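Local coordinates for B-agarase (PDB 4BQ2), which hydrolyses agarose as a family 50 exo-beta-agarase, probably releasing short oligosaccharides from the chain ends of this marine polysaccharide, at residues Val518-Arg521 with Gln522-Lys526; Glu631-Lys635 with Gln636-Phe640; Gln673-Arg676 with Gly677-Lys681. All blocks are in the same frame, centred on the assembly; numbering follows the deposited sequence.

Interaction 1 (Val518-Arg521 with Gln522-Lys526); sequences VPTR and QAFSK
S525 N reaches R521 O at 2.8 Å, the shortest hydrogen bond of this turn and nearly straight, with an N-H...O angle of 168°. S525 CB lies 3.3 Å from the same R521 O. R521 CG stands opposite its own backbone N (chi1 -179°), and a bend at chi2 then carries the guanidinium forward along the helix, toward S525, until NH1 is 3.9 Å from S525 CB, approached obliquely. The polar ends are held elsewhere: R521 NH2 bonds F552 O and L511 O, the F552 ring adds a cation-pi contact, and S525 OG is hydrogen-bonded to D553 OD1.

This is the opening of helix 519-532. V518 holds the N-cap position, and P519 follows in the first helical place, where no backbone N-H is required. V518 O accepts Q522 N at 2.9 Å, almost along the carbonyl direction, and P519 O and T520 O accept A523 N and F524 N in the same i to i+4 pattern.

On another flank, also buried, T520 and F524 run side by side. T520 CG2 sits 3.9 Å from the F524 ring centroid, 22° off the normal, a CH-pi contact displaced toward the rim, where F524 CZ is 3.6 Å from CG2. T520 OG1 turns to D456 instead, while F524 packs on L574 and Y578 of helix 565-593.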
ATOM      1  N   VAL A 518       4.691  14.854 -29.222  1.00 23.47           N
ATOM      2  CA  VAL A 518       4.607  13.687 -28.287  1.00 23.00           C
ATOM      3  C   VAL A 518       5.824  12.789 -28.516  1.00 21.91           C
ATOM      4  O   VAL A 518       5.805  11.847 -29.349  1.00 20.89           O
ATOM      5  CB  VAL A 518       3.275  12.891 -28.435  1.00 22.25           C
ATOM      6  CG1 VAL A 518       3.089  11.849 -27.331  1.00 19.96           C
ATOM      7  CG2 VAL A 518       2.081  13.841 -28.399  1.00 22.91           C
ATOM      8  N   PRO A 519       6.921  13.089 -27.804  1.00 20.99           N
ATOM      9  CA  PRO A 519       8.170  12.355 -28.022  1.00 20.68           C
ATOM     10  C   PRO A 519       8.033  10.832 -27.943  1.00 21.86           C
ATOM     11  O   PRO A 519       8.623  10.136 -28.774  1.00 20.80           O
ATOM     12  CB  PRO A 519       9.063  12.884 -26.902  1.00 21.46           C
ATOM     13  CG  PRO A 519       8.650  14.327 -26.824  1.00 21.50           C
ATOM     14  CD  PRO A 519       7.149  14.306 -26.993  1.00 21.73           C
ATOM     15  N   THR A 520       7.274  10.315 -26.977  1.00 20.40           N
ATOM     16  CA  THR A 520       7.122   8.851 -26.832  1.00 20.74           C
ATOM     17  C   THR A 520       6.370   8.286 -28.061  1.00 21.11           C
ATOM     18  O   THR A 520       6.663   7.190 -28.540  1.00 20.03           O
ATOM     19  CB  THR A 520       6.417   8.473 -25.483  1.00 19.70           C
ATOM     20  OG1 THR A 520       7.304   8.713 -24.363  1.00 19.08           O
ATOM     21  CG2 THR A 520       6.019   7.033 -25.464  1.00 19.62           C
ATOM     22  N   ARG A 521       5.412   9.044 -28.568  1.00 23.50           N
ATOM     23  CA  ARG A 521       4.675   8.618 -29.791  1.00 24.01           C
ATOM     24  C   ARG A 521       5.615   8.630 -31.005  1.00 24.07           C
ATOM     25  O   ARG A 521       5.583   7.704 -31.837  1.00 21.36           O
ATOM     26  CB  ARG A 521       3.429   9.471 -30.030  1.00 24.01           C
ATOM     27  CG  ARG A 521       2.576   9.094 -31.270  1.00 23.00           C
ATOM     28  CD  ARG A 521       2.200   7.626 -31.301  1.00 23.62           C
ATOM     29  NE  ARG A 521       1.014   7.321 -32.137  1.00 24.61           N
ATOM     30  CZ  ARG A 521       1.000   7.253 -33.469  1.00 25.13           C
ATOM     31  NH1 ARG A 521       2.072   7.552 -34.177  1.00 25.04           N
ATOM     32  NH2 ARG A 521      -0.116   6.928 -34.101  1.00 25.19           N
ATOM     33  N   GLN A 522       6.488   9.633 -31.078  1.00 23.13           N
ATOM     34  CA  GLN A 522       7.511   9.650 -32.137  1.00 23.77           C
ATOM     35  C   GLN A 522       8.404   8.417 -32.040  1.00 22.44           C
ATOM     36  O   GLN A 522       8.729   7.780 -33.066  1.00 21.80           O
ATOM     37  CB  GLN A 522       8.356  10.926 -32.092  1.00 24.67           C
ATOM     38  CG  GLN A 522       7.550  12.195 -32.370  1.00 27.58           C
ATOM     39  CD  GLN A 522       8.194  13.448 -31.812  1.00 32.31           C
ATOM     40  OE1 GLN A 522       9.393  13.476 -31.560  1.00 37.41           O
ATOM     41  NE2 GLN A 522       7.404  14.493 -31.614  1.00 33.14           N
ATOM     42  N   ALA A 523       8.817   8.075 -30.819  1.00 19.70           N
ATOM     43  CA  ALA A 523       9.642   6.878 -30.643  1.00 20.41           C
ATOM     44  C   ALA A 523       8.860   5.636 -31.092  1.00 19.89           C
ATOM     45  O   ALA A 523       9.417   4.783 -31.780  1.00 19.66           O
ATOM     46  CB  ALA A 523      10.062   6.726 -29.181  1.00 19.30           C
ATOM     47  N   PHE A 524       7.584   5.533 -30.709  1.00 18.70           N
ATOM     48  CA  PHE A 524       6.793   4.323 -31.046  1.00 20.19           C
ATOM     49  C   PHE A 524       6.623   4.212 -32.560  1.00 21.87           C
ATOM     50  O   PHE A 524       6.759   3.121 -33.124  1.00 24.63           O
ATOM     51  CB  PHE A 524       5.392   4.310 -30.415  1.00 19.54           C
ATOM     52  CG  PHE A 524       5.366   4.069 -28.937  1.00 19.10           C
ATOM     53  CD1 PHE A 524       6.510   3.742 -28.238  1.00 20.05           C
ATOM     54  CD2 PHE A 524       4.142   4.109 -28.236  1.00 18.55           C
ATOM     55  CE1 PHE A 524       6.456   3.498 -26.868  1.00 18.28           C
ATOM     56  CE2 PHE A 524       4.081   3.854 -26.870  1.00 19.71           C
ATOM     57  CZ  PHE A 524       5.255   3.557 -26.184  1.00 20.25           C
ATOM     58  N   SER A 525       6.329   5.339 -33.188  1.00 21.77           N
ATOM     59  CA  SER A 525       6.205   5.430 -34.655  1.00 25.65           C
ATOM     60  C   SER A 525       7.469   4.964 -35.388  1.00 25.00           C
ATOM     61  O   SER A 525       7.383   4.180 -36.345  1.00 22.82           O
ATOM     62  CB  SER A 525       5.853   6.853 -35.046  1.00 26.33           C
ATOM     63  OG  SER A 525       5.697   6.952 -36.447  1.00 29.55           O
ATOM     64  N   LYS A 526       8.641   5.381 -34.890  1.00 26.28           N
ATOM     65  CA  LYS A 526       9.942   4.949 -35.454  1.00 27.38           C
ATOM     66  C   LYS A 526      10.138   3.436 -35.404  1.00 28.18           C
ATOM     67  O   LYS A 526      10.619   2.813 -36.373  1.00 27.21           O
ATOM     68  CB  LYS A 526      11.128   5.613 -34.734  1.00 31.16           C
ATOM     69  CG  LYS A 526      11.281   7.114 -34.916  1.00 36.40           C
ATOM     70  CD  LYS A 526      12.656   7.573 -34.411  1.00 44.63           C
ATOM     71  CE  LYS A 526      12.711   9.075 -34.153  1.00 48.18           C
ATOM     72  NZ  LYS A 526      11.895   9.498 -32.975  1.00 54.37           N
TER

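Interaction 2 (Glu631-Lys635 with Gln636-Phe640); sequences EGLPK and QKWAF
This is a local turn contact in which the indole of W638 folds back against the residues that lead into its own short helix, 635-638, in the loop that follows strand 624-627. The backbone evidence is a divided bond. W638 N points to K635 O at 3.2 Å, an i to i+3 bond that meets the oxygen from above the carbonyl plane, 61° out of it. It also makes a weak bond to P634 O, with an N-H...O angle of 133°. Neither is well aligned, in keeping with a helix of little more than one turn.

The indole adds an apolar contact. W638 CG lies beside the backbone N (chi1 -64°), which carries the five-membered ring back against L633 and P634. W638 CD1 is 3.6 Å from L633 CB and 3.7 Å from P634 CD, while L633 CD2 approaches W638 NE1 at 3.7 Å. P634 O comes to the ring edge, 3.3 Å from W638 CD1.

One water fixes the polar end of the ring. It accepts from W638 NE1 at 2.7 Å in the indole plane and donates to G632 O at 2.8 Å, so the buried N-H is satisfied and the ring is tied to the loop backbone. Y626 meets the indole edge-to-face, and L633 packs on Y683 and V687 of helix 673-688. E631 makes a salt bridge to K180 of the N-terminal beta domain.

A loop of this kind, leaving a parallel strand for a short helix, is consistent with the (beta/alpha)8 barrel of clan GH-A glycosidases.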
ATOM      1  N   GLU A 631       0.182 -12.401   2.053  1.00 15.42           N
ATOM      2  CA  GLU A 631       0.650 -13.160   3.226  1.00 15.58           C
ATOM      3  C   GLU A 631       2.072 -13.725   3.127  1.00 15.55           C
ATOM      4  O   GLU A 631       2.690 -14.106   4.130  1.00 15.05           O
ATOM      5  CB  GLU A 631      -0.394 -14.232   3.595  1.00 15.39           C
ATOM      6  CG  GLU A 631      -1.671 -13.515   4.101  1.00 16.71           C
ATOM      7  CD  GLU A 631      -2.837 -14.446   4.482  1.00 18.20           C
ATOM      8  OE1 GLU A 631      -2.596 -15.617   4.852  1.00 19.02           O
ATOM      9  OE2 GLU A 631      -4.004 -13.966   4.468  1.00 20.51           O
ATOM     10  N   GLY A 632       2.580 -13.765   1.907  1.00 15.59           N
ATOM     11  CA  GLY A 632       3.980 -14.094   1.671  1.00 16.06           C
ATOM     12  C   GLY A 632       4.247 -14.088   0.190  1.00 15.31           C
ATOM     13  O   GLY A 632       3.525 -13.436  -0.604  1.00 16.14           O
ATOM     14  N   LEU A 633       5.309 -14.793  -0.177  1.00 16.48           N
ATOM     15  CA  LEU A 633       5.769 -14.852  -1.550  1.00 17.15           C
ATOM     16  C   LEU A 633       5.517 -16.258  -2.102  1.00 17.04           C
ATOM     17  O   LEU A 633       6.367 -17.138  -1.957  1.00 17.58           O
ATOM     18  CB  LEU A 633       7.263 -14.473  -1.621  1.00 17.78           C
ATOM     19  CG  LEU A 633       7.704 -13.138  -1.029  1.00 17.25           C
ATOM     20  CD1 LEU A 633       9.185 -12.930  -1.429  1.00 17.61           C
ATOM     21  CD2 LEU A 633       6.831 -11.944  -1.472  1.00 16.39           C
ATOM     22  N   PRO A 634       4.344 -16.470  -2.744  1.00 19.20           N
ATOM     23  CA  PRO A 634       4.000 -17.834  -3.202  1.00 20.55           C
ATOM     24  C   PRO A 634       4.910 -18.268  -4.352  1.00 23.03           C
ATOM     25  O   PRO A 634       5.298 -17.430  -5.206  1.00 20.41           O
ATOM     26  CB  PRO A 634       2.552 -17.695  -3.710  1.00 21.86           C
ATOM     27  CG  PRO A 634       2.053 -16.377  -3.151  1.00 20.51           C
ATOM     28  CD  PRO A 634       3.283 -15.498  -3.063  1.00 18.32           C
ATOM     29  N   LYS A 635       5.237 -19.563  -4.375  1.00 24.23           N
ATOM     30  CA  LYS A 635       6.086 -20.155  -5.448  1.00 27.02           C
ATOM     31  C   LYS A 635       5.696 -19.717  -6.860  1.00 27.28           C
ATOM     32  O   LYS A 635       6.528 -19.194  -7.595  1.00 26.50           O
ATOM     33  CB  LYS A 635       6.082 -21.695  -5.371  1.00 29.09           C
ATOM     34  CG  LYS A 635       7.092 -22.363  -6.298  1.00 31.82           C
ATOM     35  CD  LYS A 635       7.013 -23.890  -6.166  1.00 35.90           C
ATOM     36  CE  LYS A 635       7.810 -24.596  -7.259  1.00 37.67           C
ATOM     37  NZ  LYS A 635       8.360 -25.896  -6.774  1.00 41.93           N
ATOM     38  N   GLN A 636       4.432 -19.928  -7.234  1.00 28.75           N
ATOM     39  CA  GLN A 636       3.994 -19.728  -8.612  1.00 29.73           C
ATOM     40  C   GLN A 636       4.068 -18.278  -9.030  1.00 29.71           C
ATOM     41  O   GLN A 636       4.447 -17.964 -10.164  1.00 27.33           O
ATOM     42  CB  GLN A 636       2.572 -20.262  -8.839  1.00 35.85           C
ATOM     43  CG  GLN A 636       2.461 -21.785  -8.727  1.00 40.59           C
ATOM     44  CD  GLN A 636       3.308 -22.515  -9.763  1.00 43.98           C
ATOM     45  OE1 GLN A 636       4.049 -23.445  -9.433  1.00 48.44           O
ATOM     46  NE2 GLN A 636       3.222 -22.078 -11.019  1.00 47.48           N
ATOM     47  N   LYS A 637       3.727 -17.391  -8.103  1.00 26.31           N
ATOM     48  CA  LYS A 637       3.695 -15.976  -8.398  1.00 24.56           C
ATOM     49  C   LYS A 637       5.111 -15.412  -8.602  1.00 22.55           C
ATOM     50  O   LYS A 637       5.274 -14.419  -9.304  1.00 24.13           O
ATOM     51  CB  LYS A 637       2.961 -15.238  -7.272  1.00 24.90           C
ATOM     52  CG  LYS A 637       1.483 -15.593  -7.170  1.00 30.28           C
ATOM     53  CD  LYS A 637       0.755 -15.205  -8.452  1.00 31.47           C
ATOM     54  CE  LYS A 637       0.218 -13.792  -8.384  1.00 35.87           C
ATOM     55  NZ  LYS A 637      -1.268 -13.826  -8.350  1.00 37.69           N
ATOM     56  N   TRP A 638       6.119 -16.047  -8.000  1.00 19.70           N
ATOM     57  CA  TRP A 638       7.488 -15.506  -8.033  1.00 19.27           C
ATOM     58  C   TRP A 638       8.482 -16.321  -8.870  1.00 20.04           C
ATOM     59  O   TRP A 638       9.666 -16.020  -8.880  1.00 20.24           O
ATOM     60  CB  TRP A 638       8.016 -15.200  -6.605  1.00 17.93           C
ATOM     61  CG  TRP A 638       7.173 -14.090  -5.960  1.00 17.36           C
ATOM     62  CD1 TRP A 638       6.147 -14.241  -5.074  1.00 17.31           C
ATOM     63  CD2 TRP A 638       7.277 -12.683  -6.231  1.00 16.50           C
ATOM     64  NE1 TRP A 638       5.604 -12.988  -4.753  1.00 16.39           N
ATOM     65  CE2 TRP A 638       6.289 -12.023  -5.455  1.00 16.76           C
ATOM     66  CE3 TRP A 638       8.135 -11.912  -7.024  1.00 17.08           C
ATOM     67  CZ2 TRP A 638       6.135 -10.621  -5.466  1.00 16.03           C
ATOM     68  CZ3 TRP A 638       7.970 -10.511  -7.053  1.00 16.21           C
ATOM     69  CH2 TRP A 638       6.976  -9.881  -6.272  1.00 16.10           C
ATOM     70  N   ALA A 639       7.983 -17.310  -9.615  1.00 21.50           N
ATOM     71  CA  ALA A 639       8.842 -18.239 -10.359  1.00 20.37           C
ATOM     72  C   ALA A 639       9.669 -17.532 -11.442  1.00 21.00           C
ATOM     73  O   ALA A 639      10.784 -17.966 -11.754  1.00 20.68           O
ATOM     74  CB  ALA A 639       7.986 -19.349 -10.973  1.00 23.30           C
ATOM     75  N   PHE A 640       9.121 -16.454 -11.991  1.00 18.89           N
ATOM     76  CA  PHE A 640       9.793 -15.634 -12.998  1.00 20.99           C
ATOM     77  C   PHE A 640      11.155 -15.083 -12.559  1.00 20.46           C
ATOM     78  O   PHE A 640      12.013 -14.816 -13.393  1.00 22.43           O
ATOM     79  CB  PHE A 640       8.883 -14.489 -13.464  1.00 19.95           C
ATOM     80  CG  PHE A 640       8.748 -13.346 -12.452  1.00 21.74           C
ATOM     81  CD1 PHE A 640       9.645 -12.266 -12.462  1.00 20.42           C
ATOM     82  CD2 PHE A 640       7.739 -13.366 -11.476  1.00 20.93           C
ATOM     83  CE1 PHE A 640       9.513 -11.232 -11.553  1.00 20.75           C
ATOM     84  CE2 PHE A 640       7.622 -12.337 -10.548  1.00 20.28           C
ATOM     85  CZ  PHE A 640       8.513 -11.273 -10.584  1.00 19.43           C
TER
HETATM   86  O   HOH W   1       3.635 -12.075  -3.105  1.00 14.88           O

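Interaction 3 (Gln673-Arg676 with Gly677-Lys681); sequences QADR and GEMYK
Four consecutive i to i+4 hydrogen bonds join Q673-R676 to G677-K681, as expected for the first turns of helix 673-688. M679 N to D675 O is 2.9 Å with an N-H...O angle of 169°, and E678 N to A674 O is 3.0 Å. G677 N to Q673 O and Y680 N to R676 O complete the set. Each donor is tilted about 20° from the plane of its carbonyl, a uniform geometry over these four bonds.

Among the side chains, D675 and M679 meet one turn apart. D675 CG is opposite its backbone N (chi1 -169°), a torsion that swings the carboxylate forward along the helix. D675 OD2 then lies 3.7 Å from M679 SD and D675 OD1 4.0 Å from M679 CG. M679 CG also rests 3.3 Å from D675 O, and the two chains cross at a slant. D675 OD2 has polar partners elsewhere, S83 OG and A671 N.

R676 leaves from another flank. Its NE and NH2 bond the carbonyls I655 O and G719 O, and Y728 supplies a cation-pi partner. Further along, E678 and K681 form a salt bridge, K681 NZ to E678 OE2 at 3.1 Å, with the amine above the carboxylate plane.

The thioether is therefore only a van der Waals neighbour of the carboxylate. OD2 is gripped by a hydroxyl and a backbone N-H near the helix start, a setting that would probably stabilise the anionic form of D675.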
ATOM      1  N   GLN A 673      -3.576  -8.405  17.446  1.00 17.29           N
ATOM      2  CA  GLN A 673      -2.171  -7.968  17.412  1.00 17.10           C
ATOM      3  C   GLN A 673      -1.234  -9.159  17.425  1.00 16.58           C
ATOM      4  O   GLN A 673      -0.232  -9.163  16.702  1.00 18.40           O
ATOM      5  CB  GLN A 673      -1.836  -7.018  18.600  1.00 17.03           C
ATOM      6  CG  GLN A 673      -2.547  -5.669  18.513  1.00 16.38           C
ATOM      7  CD  GLN A 673      -2.316  -5.001  17.197  1.00 16.23           C
ATOM      8  OE1 GLN A 673      -3.267  -4.512  16.528  1.00 18.57           O
ATOM      9  NE2 GLN A 673      -1.074  -5.011  16.768  1.00 15.35           N
ATOM     10  N   ALA A 674      -1.545 -10.185  18.230  1.00 16.48           N
ATOM     11  CA  ALA A 674      -0.702 -11.403  18.243  1.00 16.24           C
ATOM     12  C   ALA A 674      -0.687 -12.107  16.898  1.00 16.39           C
ATOM     13  O   ALA A 674       0.362 -12.592  16.437  1.00 14.99           O
ATOM     14  CB  ALA A 674      -1.118 -12.386  19.332  1.00 16.20           C
ATOM     15  N   ASP A 675      -1.859 -12.203  16.282  1.00 18.49           N
ATOM     16  CA  ASP A 675      -1.928 -12.795  14.939  1.00 17.87           C
ATOM     17  C   ASP A 675      -1.152 -11.922  13.927  1.00 17.00           C
ATOM     18  O   ASP A 675      -0.542 -12.456  12.998  1.00 16.64           O
ATOM     19  CB  ASP A 675      -3.396 -12.983  14.553  1.00 18.32           C
ATOM     20  CG  ASP A 675      -3.590 -13.840  13.277  1.00 19.19           C
ATOM     21  OD1 ASP A 675      -2.875 -14.825  13.085  1.00 19.84           O
ATOM     22  OD2 ASP A 675      -4.474 -13.512  12.467  1.00 19.73           O
ATOM     23  N   ARG A 676      -1.160 -10.595  14.098  1.00 15.99           N
ATOM     24  CA  ARG A 676      -0.350  -9.718  13.233  1.00 16.08           C
ATOM     25  C   ARG A 676       1.098 -10.157  13.310  1.00 15.65           C
ATOM     26  O   ARG A 676       1.773 -10.273  12.263  1.00 13.52           O
ATOM     27  CB  ARG A 676      -0.376  -8.243  13.664  1.00 17.83           C
ATOM     28  CG  ARG A 676      -1.573  -7.406  13.276  1.00 19.16           C
ATOM     29  CD  ARG A 676      -1.291  -6.002  13.836  1.00 19.19           C
ATOM     30  NE  ARG A 676      -0.565  -5.096  12.939  1.00 16.58           N
ATOM     31  CZ  ARG A 676       0.135  -4.022  13.314  1.00 16.24           C
ATOM     32  NH1 ARG A 676       0.245  -3.690  14.603  1.00 15.88           N
ATOM     33  NH2 ARG A 676       0.681  -3.224  12.387  1.00 15.09           N
ATOM     34  N   GLY A 677       1.556 -10.420  14.542  1.00 14.92           N
ATOM     35  CA  GLY A 677       2.942 -10.868  14.777  1.00 15.31           C
ATOM     36  C   GLY A 677       3.255 -12.211  14.127  1.00 16.72           C
ATOM     37  O   GLY A 677       4.304 -12.390  13.458  1.00 15.26           O
ATOM     38  N   GLU A 678       2.346 -13.173  14.295  1.00 16.21           N
ATOM     39  CA  GLU A 678       2.496 -14.456  13.574  1.00 18.03           C
ATOM     40  C   GLU A 678       2.561 -14.325  12.054  1.00 16.59           C
ATOM     41  O   GLU A 678       3.433 -14.903  11.410  1.00 16.56           O
ATOM     42  CB  GLU A 678       1.369 -15.413  13.976  1.00 22.07           C
ATOM     43  CG  GLU A 678       1.528 -15.878  15.427  1.00 27.54           C
ATOM     44  CD  GLU A 678       2.827 -16.646  15.666  1.00 34.60           C
ATOM     45  OE1 GLU A 678       3.257 -17.398  14.758  1.00 38.37           O
ATOM     46  OE2 GLU A 678       3.441 -16.508  16.761  1.00 40.89           O
ATOM     47  N   MET A 679       1.660 -13.534  11.480  1.00 16.06           N
ATOM     48  CA  MET A 679       1.645 -13.328  10.046  1.00 16.31           C
ATOM     49  C   MET A 679       2.910 -12.602   9.560  1.00 16.31           C
ATOM     50  O   MET A 679       3.391 -12.875   8.457  1.00 16.51           O
ATOM     51  CB  MET A 679       0.373 -12.610   9.631  1.00 16.44           C
ATOM     52  CG  MET A 679      -0.877 -13.513   9.885  1.00 17.00           C
ATOM     53  SD  MET A 679      -2.432 -12.729   9.427  1.00 17.79           S
ATOM     54  CE  MET A 679      -2.254 -12.415   7.668  1.00 17.01           C
ATOM     55  N   TYR A 680       3.446 -11.701  10.374  1.00 15.55           N
ATOM     56  CA  TYR A 680       4.722 -11.031  10.030  1.00 16.24           C
ATOM     57  C   TYR A 680       5.841 -12.062   9.872  1.00 16.88           C
ATOM     58  O   TYR A 680       6.624 -12.033   8.905  1.00 16.10           O
ATOM     59  CB  TYR A 680       5.114 -10.033  11.114  1.00 15.45           C
ATOM     60  CG  TYR A 680       6.471  -9.372  10.909  1.00 16.79           C
ATOM     61  CD1 TYR A 680       7.653  -9.963  11.352  1.00 15.81           C
ATOM     62  CD2 TYR A 680       6.547  -8.109  10.323  1.00 16.42           C
ATOM     63  CE1 TYR A 680       8.875  -9.333  11.172  1.00 15.81           C
ATOM     64  CE2 TYR A 680       7.758  -7.462  10.148  1.00 15.63           C
ATOM     65  CZ  TYR A 680       8.909  -8.084  10.560  1.00 16.68           C
ATOM     66  OH  TYR A 680      10.091  -7.410  10.390  1.00 16.65           O
ATOM     67  N   LYS A 681       5.936 -12.950  10.848  1.00 17.36           N
ATOM     68  CA  LYS A 681       6.925 -14.015  10.824  1.00 18.21           C
ATOM     69  C   LYS A 681       6.801 -14.935   9.601  1.00 18.92           C
ATOM     70  O   LYS A 681       7.816 -15.330   9.000  1.00 18.43           O
ATOM     71  CB  LYS A 681       6.888 -14.790  12.141  1.00 16.77           C
ATOM     72  CG  LYS A 681       7.458 -13.965  13.307  1.00 16.62           C
ATOM     73  CD  LYS A 681       7.571 -14.769  14.589  1.00 16.74           C
ATOM     74  CE  LYS A 681       6.217 -15.211  15.124  1.00 18.06           C
ATOM     75  NZ  LYS A 681       6.424 -15.617  16.522  1.00 17.49           N
TER

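Along the chain the three contacts come in series, each within one unbroken stretch, so they close only short turns and none nests within or crosses another. Interaction 1 opens helix 519-532 and ties it to helix 565-593. Interaction 2 follows strand 624-627, its centre about 36 Å from that of interaction 1 and with no touch between them. Interaction 3 starts helix 673-688, about 49 Å from interaction 1 between centres, on the opposite side of the chain's centre. Interactions 2 and 3 do meet: E631 CG packs on M679 CE at 3.8 Å, joining the loop to the helix beside the N-terminal beta domain.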